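Local structure of prenyltransference for protein (Lavandula lanata, 5HC8) at residues W206-K218 against D230-G243. The protein probably catalyses the head-to-middle condensation of two dimethylallyl diphosphate units to lavandulyl diphosphate, as a prenyltransferase of the cis-prenyltransferase (undecaprenyl diphosphate synthase) family. Residues are numbered along the deposited sequence; the frame is centred on the assembly and turned at random.
Sequences WQLPFTEFYFTPK and DALASYRCRYRGFG. With ISY (3-methylbut-3-enylsulfanyl(phosphonooxy)phosphinic acid), chain F.
Arg238, Glu212 and Tyr214 carry a mixed polar and aromatic contact between strand 212-215, an outermost strand of the parallel sheet within the chain, and the last helix with the tail that follows it. The guanidinium of Arg238 spends its whole edge on three acceptors lying near its plane. Arg238 NH1 and NH2 both donate to Phe213 O (2.9 and 2.8 Å), from one face of its carbonyl plane. Arg238 NE and NH2 share Ser234 OG. Arg238 NH1 also donates to the anti lone pair of Glu212 OE1 (2.8 Å) in a salt bridge, the carboxylate standing almost perpendicular to the guanidinium. The bend at chi2 (-73°) lets the arginine chain run alongside the Glu212 carboxylate, in the opposite direction, before its guanidinium reaches Phe213 O. A methionine here would probably leave Phe213 O without both of these donors and Glu212 OE1 without its charged mate. Next to it, Tyr214 lays one ring face on the helix, with Ala231 CA 3.6 Å from the ring centroid in a CH-pi contact. Farther along the tail, Arg240 NH2 donates to Phe210 O (2.9 Å), and a water joins that oxygen to Glu212 OE2 and Arg240 NE. Phe242 points its ring edge at the face of Phe210 in an offset edge-to-face pair, planes at 63°, while Gly243 N binds ISY O6 (3.0 Å). Arg199 of the second subunit pairs with Glu212 OE2 and also binds this ISY, tying the contact to the ISY pocket at the subunit interface, probably part of the active site. On the sheet side, strand 212-215 hydrogen-bonds to strand 190-193, against which Ala231 and Leu232 of helix 225-237 also pack.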
loop_
_atom_site.group_PDB
_atom_site.type_symbol
_atom_site.label_atom_id
_atom_site.label_comp_id
_atom_site.label_asym_id
_atom_site.label_seq_id
_atom_site.Cartn_x
_atom_site.Cartn_y
_atom_site.Cartn_z
ATOM N N TRP A 206 -3.084 -1.671 5.285
ATOM C CA TRP A 206 -4.492 -1.373 5.451
ATOM C C TRP A 206 -4.756 0.156 5.419
ATOM O O TRP A 206 -5.779 0.607 4.857
ATOM C CB TRP A 206 -5.004 -1.927 6.767
ATOM C CG TRP A 206 -6.376 -1.460 7.123
ATOM C CD1 TRP A 206 -6.725 -0.271 7.690
ATOM C CD2 TRP A 206 -7.604 -2.165 6.847
ATOM N NE1 TRP A 206 -8.096 -0.208 7.820
ATOM C CE2 TRP A 206 -8.661 -1.355 7.299
ATOM C CE3 TRP A 206 -7.902 -3.416 6.323
ATOM C CZ2 TRP A 206 -9.992 -1.776 7.222
ATOM C CZ3 TRP A 206 -9.196 -3.779 6.151
ATOM C CH2 TRP A 206 -10.239 -2.992 6.668
ATOM N N GLN A 207 -3.848 0.868 6.048
ATOM C CA GLN A 207 -3.976 2.302 6.238
ATOM C C GLN A 207 -3.888 3.157 4.996
ATOM O O GLN A 207 -4.227 4.351 5.097
ATOM C CB GLN A 207 -3.066 2.820 7.369
ATOM C CG GLN A 207 -3.379 2.266 8.754
ATOM C CD GLN A 207 -2.804 0.876 9.091
ATOM O OE1 GLN A 207 -2.226 0.171 8.219
ATOM N NE2 GLN A 207 -2.957 0.471 10.362
ATOM N N LEU A 208 -3.483 2.608 3.861
ATOM C CA LEU A 208 -3.048 3.414 2.692
ATOM C C LEU A 208 -3.898 3.460 1.434
ATOM O O LEU A 208 -3.340 3.803 0.406
ATOM C CB LEU A 208 -1.585 2.991 2.286
ATOM C CG LEU A 208 -0.505 3.138 3.353
ATOM C CD1 LEU A 208 0.856 2.900 2.656
ATOM C CD2 LEU A 208 -0.476 4.522 4.006
ATOM N N PRO A 209 -5.237 3.097 1.460
ATOM C CA PRO A 209 -5.981 2.967 0.197
ATOM C C PRO A 209 -6.054 4.288 -0.577
ATOM O O PRO A 209 -5.987 4.242 -1.790
ATOM C CB PRO A 209 -7.400 2.485 0.627
ATOM C CG PRO A 209 -7.511 2.827 2.083
ATOM C CD PRO A 209 -6.101 2.838 2.627
ATOM N N PHE A 210 -6.057 5.420 0.120
ATOM C CA PHE A 210 -6.194 6.750 -0.571
ATOM C C PHE A 210 -5.148 7.739 -0.225
ATOM O O PHE A 210 -5.204 8.868 -0.679
ATOM C CB PHE A 210 -7.632 7.314 -0.417
ATOM C CG PHE A 210 -8.694 6.405 -1.089
ATOM C CD1 PHE A 210 -8.832 6.395 -2.462
ATOM C CD2 PHE A 210 -9.455 5.567 -0.322
ATOM C CE1 PHE A 210 -9.760 5.570 -3.078
ATOM C CE2 PHE A 210 -10.385 4.716 -0.926
ATOM C CZ PHE A 210 -10.525 4.731 -2.278
ATOM N N THR A 211 -4.191 7.359 0.624
ATOM C CA THR A 211 -3.045 8.171 0.899
ATOM C C THR A 211 -2.264 8.662 -0.359
ATOM O O THR A 211 -2.014 7.933 -1.318
ATOM C CB THR A 211 -2.086 7.326 1.728
ATOM O OG1 THR A 211 -2.806 6.778 2.852
ATOM C CG2 THR A 211 -0.878 8.118 2.179
ATOM N N GLU A 212 -1.954 9.952 -0.366
ATOM C CA GLU A 212 -1.059 10.542 -1.378
ATOM C C GLU A 212 0.349 10.179 -1.020
ATOM O O GLU A 212 0.775 10.372 0.133
ATOM C CB GLU A 212 -1.267 12.069 -1.385
ATOM C CG GLU A 212 -2.638 12.458 -1.906
ATOM C CD GLU A 212 -2.843 12.117 -3.377
ATOM O OE1 GLU A 212 -1.866 12.070 -4.113
ATOM O OE2 GLU A 212 -3.970 11.857 -3.781
ATOM N N PHE A 213 1.097 9.661 -1.987
ATOM C CA PHE A 213 2.503 9.354 -1.799
ATOM C C PHE A 213 3.399 10.474 -2.355
ATOM O O PHE A 213 3.151 11.018 -3.441
ATOM C CB PHE A 213 2.861 8.074 -2.538
ATOM C CG PHE A 213 2.099 6.844 -2.103
ATOM C CD1 PHE A 213 1.532 6.733 -0.863
ATOM C CD2 PHE A 213 1.961 5.817 -2.952
ATOM C CE1 PHE A 213 0.893 5.553 -0.473
ATOM C CE2 PHE A 213 1.319 4.642 -2.593
ATOM C CZ PHE A 213 0.810 4.487 -1.340
ATOM N N TYR A 214 4.411 10.822 -1.582
ATOM C CA TYR A 214 5.430 11.732 -1.965
ATOM C C TYR A 214 6.807 11.137 -1.737
ATOM O O TYR A 214 7.168 10.766 -0.631
ATOM C CB TYR A 214 5.260 12.981 -1.147
ATOM C CG TYR A 214 6.309 14.072 -1.392
ATOM C CD1 TYR A 214 6.185 14.968 -2.432
ATOM C CD2 TYR A 214 7.446 14.170 -0.577
ATOM C CE1 TYR A 214 7.133 15.956 -2.647
ATOM C CE2 TYR A 214 8.403 15.122 -0.786
ATOM C CZ TYR A 214 8.239 16.031 -1.780
ATOM O OH TYR A 214 9.180 17.006 -1.905
ATOM N N PHE A 215 7.571 11.017 -2.811
ATOM C CA PHE A 215 8.887 10.413 -2.768
ATOM C C PHE A 215 9.925 11.483 -3.080
ATOM O O PHE A 215 9.771 12.177 -4.068
ATOM C CB PHE A 215 8.956 9.321 -3.809
ATOM C CG PHE A 215 7.941 8.238 -3.627
ATOM C CD1 PHE A 215 8.116 7.253 -2.708
ATOM C CD2 PHE A 215 6.774 8.199 -4.437
ATOM C CE1 PHE A 215 7.161 6.261 -2.527
ATOM C CE2 PHE A 215 5.849 7.178 -4.246
ATOM C CZ PHE A 215 6.030 6.234 -3.288
ATOM N N THR A 216 10.924 11.656 -2.218
ATOM C CA THR A 216 11.974 12.617 -2.433
ATOM C C THR A 216 13.271 11.846 -2.500
ATOM O O THR A 216 13.465 10.995 -1.643
ATOM C CB THR A 216 12.472 13.364 -1.209
ATOM O OG1 THR A 216 11.574 13.373 -0.110
ATOM C CG2 THR A 216 13.017 14.550 -1.582
ATOM N N PRO A 217 14.172 12.186 -3.438
ATOM C CA PRO A 217 15.548 11.608 -3.409
ATOM C C PRO A 217 16.413 12.015 -2.221
ATOM O O PRO A 217 17.390 11.340 -1.945
ATOM C CB PRO A 217 16.150 12.046 -4.736
ATOM C CG PRO A 217 15.484 13.350 -4.969
ATOM C CD PRO A 217 14.015 13.083 -4.593
ATOM N N LYS A 218 16.003 13.007 -1.428
ATOM C CA LYS A 218 16.776 13.431 -0.276
ATOM C C LYS A 218 16.997 12.347 0.730
ATOM O O LYS A 218 16.068 11.717 1.128
ATOM C CB LYS A 218 16.113 14.598 0.464
ATOM C CG LYS A 218 16.364 15.929 -0.182
ATOM C CD LYS A 218 17.049 16.868 0.805
ATOM C CE LYS A 218 17.260 18.191 0.141
ATOM N NZ LYS A 218 17.048 19.240 1.171
ATOM N N ASP A 230 7.907 21.042 1.414
ATOM C CA ASP A 230 7.845 20.689 0.027
ATOM C C ASP A 230 6.776 19.581 -0.206
ATOM O O ASP A 230 5.991 19.642 -1.202
ATOM C CB ASP A 230 9.189 20.223 -0.449
ATOM C CG ASP A 230 10.144 21.354 -0.693
ATOM O OD1 ASP A 230 9.715 22.514 -0.766
ATOM O OD2 ASP A 230 11.333 21.072 -0.838
ATOM N N ALA A 231 6.755 18.592 0.699
ATOM C CA ALA A 231 5.769 17.482 0.614
ATOM C C ALA A 231 4.386 18.028 0.811
ATOM O O ALA A 231 3.468 17.646 0.053
ATOM C CB ALA A 231 6.111 16.415 1.642
ATOM N N LEU A 232 4.225 18.974 1.759
ATOM C CA LEU A 232 2.916 19.585 1.959
ATOM C C LEU A 232 2.401 20.400 0.737
ATOM O O LEU A 232 1.213 20.389 0.452
ATOM C CB LEU A 232 2.876 20.459 3.174
ATOM C CG LEU A 232 2.500 19.897 4.530
ATOM C CD1 LEU A 232 2.236 18.429 4.597
ATOM C CD2 LEU A 232 3.577 20.241 5.542
ATOM N N ALA A 233 3.290 21.111 0.078
ATOM C CA ALA A 233 2.980 21.873 -1.120
ATOM C C ALA A 233 2.595 20.923 -2.244
ATOM O O ALA A 233 1.720 21.246 -3.031
ATOM C CB ALA A 233 4.177 22.700 -1.526
ATOM N N SER A 234 3.315 19.802 -2.413
ATOM C CA SER A 234 2.901 18.811 -3.401
ATOM C C SER A 234 1.489 18.323 -3.076
ATOM O O SER A 234 0.625 18.212 -4.004
ATOM C CB SER A 234 3.958 17.680 -3.501
ATOM O OG SER A 234 3.588 16.583 -4.326
ATOM N N TYR A 235 1.256 18.016 -1.777
ATOM C CA TYR A 235 -0.037 17.609 -1.283
ATOM C C TYR A 235 -1.146 18.574 -1.686
ATOM O O TYR A 235 -2.161 18.158 -2.209
ATOM C CB TYR A 235 -0.051 17.447 0.223
ATOM C CG TYR A 235 -1.352 16.958 0.768
ATOM C CD1 TYR A 235 -1.715 15.593 0.645
ATOM C CD2 TYR A 235 -2.265 17.828 1.365
ATOM C CE1 TYR A 235 -2.889 15.152 1.107
ATOM C CE2 TYR A 235 -3.460 17.354 1.853
ATOM C CZ TYR A 235 -3.755 16.032 1.707
ATOM O OH TYR A 235 -4.933 15.569 2.179
ATOM N N ARG A 236 -0.963 19.851 -1.398
ATOM C CA ARG A 236 -1.999 20.823 -1.740
ATOM C C ARG A 236 -2.274 20.912 -3.253
ATOM O O ARG A 236 -3.390 21.178 -3.648
ATOM C CB ARG A 236 -1.636 22.215 -1.185
ATOM C CG ARG A 236 -1.535 22.333 0.340
ATOM C CD ARG A 236 -1.297 23.802 0.742
ATOM N NE ARG A 236 -0.260 23.979 1.782
ATOM C CZ ARG A 236 0.970 24.511 1.612
ATOM N NH1 ARG A 236 1.406 24.969 0.431
ATOM N NH2 ARG A 236 1.791 24.601 2.661
ATOM N N CYS A 237 -1.272 20.710 -4.098
ATOM C CA CYS A 237 -1.523 20.569 -5.519
ATOM C C CYS A 237 -2.159 19.230 -5.975
ATOM O O CYS A 237 -2.557 19.118 -7.102
ATOM C CB CYS A 237 -0.235 20.787 -6.285
ATOM S SG CYS A 237 0.406 22.429 -5.992
ATOM N N ARG A 238 -2.300 18.222 -5.136
ATOM C CA ARG A 238 -2.958 16.978 -5.596
ATOM C C ARG A 238 -4.513 17.118 -5.689
ATOM O O ARG A 238 -5.147 17.710 -4.816
ATOM C CB ARG A 238 -2.707 15.805 -4.649
ATOM C CG ARG A 238 -1.265 15.553 -4.163
ATOM C CD ARG A 238 -0.461 14.983 -5.272
ATOM N NE ARG A 238 0.919 14.819 -4.880
ATOM C CZ ARG A 238 1.495 13.689 -4.469
ATOM N NH1 ARG A 238 0.841 12.538 -4.308
ATOM N NH2 ARG A 238 2.775 13.723 -4.211
ATOM N N TYR A 239 -5.086 16.525 -6.732
ATOM C CA TYR A 239 -6.541 16.323 -6.846
ATOM C C TYR A 239 -6.835 14.913 -6.345
ATOM O O TYR A 239 -6.312 13.958 -6.923
ATOM C CB TYR A 239 -7.089 16.483 -8.293
ATOM C CG TYR A 239 -8.561 16.098 -8.318
ATOM C CD1 TYR A 239 -9.538 16.968 -7.813
ATOM C CD2 TYR A 239 -8.964 14.815 -8.744
ATOM C CE1 TYR A 239 -10.877 16.597 -7.779
ATOM C CE2 TYR A 239 -10.295 14.430 -8.710
ATOM C CZ TYR A 239 -11.250 15.321 -8.232
ATOM O OH TYR A 239 -12.565 14.915 -8.204
ATOM N N ARG A 240 -7.653 14.803 -5.289
ATOM C CA ARG A 240 -8.052 13.502 -4.680
ATOM C C ARG A 240 -9.506 13.193 -5.089
ATOM O O ARG A 240 -10.443 13.931 -4.740
ATOM C CB ARG A 240 -7.916 13.541 -3.138
ATOM C CG ARG A 240 -6.663 14.266 -2.554
ATOM C CD ARG A 240 -6.611 14.183 -1.012
ATOM N NE ARG A 240 -6.334 12.801 -0.550
ATOM C CZ ARG A 240 -6.291 12.382 0.728
ATOM N NH1 ARG A 240 -6.565 13.202 1.760
ATOM N NH2 ARG A 240 -5.999 11.118 0.986
ATOM N N GLY A 241 -9.703 12.141 -5.869
ATOM C CA GLY A 241 -11.056 11.796 -6.343
ATOM C C GLY A 241 -11.699 10.629 -5.579
ATOM O O GLY A 241 -12.917 10.402 -5.742
ATOM N N PHE A 242 -10.902 9.895 -4.771
ATOM C CA PHE A 242 -11.397 8.694 -4.021
ATOM C C PHE A 242 -12.252 7.649 -4.849
ATOM O O PHE A 242 -13.190 7.052 -4.268
ATOM C CB PHE A 242 -12.229 9.119 -2.762
ATOM C CG PHE A 242 -11.530 10.111 -1.828
ATOM C CD1 PHE A 242 -10.602 9.677 -0.876
ATOM C CD2 PHE A 242 -11.848 11.498 -1.871
ATOM C CE1 PHE A 242 -9.974 10.599 -0.019
ATOM C CE2 PHE A 242 -11.235 12.422 -1.005
ATOM C CZ PHE A 242 -10.294 11.972 -0.078
ATOM N N GLY A 243 -11.948 7.435 -6.159
ATOM C CA GLY A 243 -12.657 6.427 -7.089
ATOM C C GLY A 243 -13.912 6.902 -7.886
ATOM O O GLY A 243 -14.364 6.343 -8.950
HETATM P P1 ISY F . -8.907 7.920 -7.930
HETATM O O2 ISY F . -9.635 6.553 -8.519
HETATM P P3 ISY F . -9.755 6.063 -10.012
HETATM O O4 ISY F . -7.767 8.427 -8.899
HETATM O O5 ISY F . -8.381 7.762 -6.474
HETATM O O6 ISY F . -10.025 8.952 -7.899
HETATM O O7 ISY F . -9.900 7.215 -10.940
HETATM O O8 ISY F . -10.871 4.920 -10.072
HETATM S S9 ISY F . -7.834 5.241 -10.447
HETATM C C10 ISY F . -8.012 3.615 -9.753
HETATM C C11 ISY F . -8.047 2.764 -10.996
HETATM C C12 ISY F . -9.085 1.695 -11.194
HETATM C C13 ISY F . -9.042 0.899 -12.416
HETATM C C14 ISY F . -10.251 1.566 -10.287
HETATM O O HOH W 1 -6.259 10.575 -2.409
#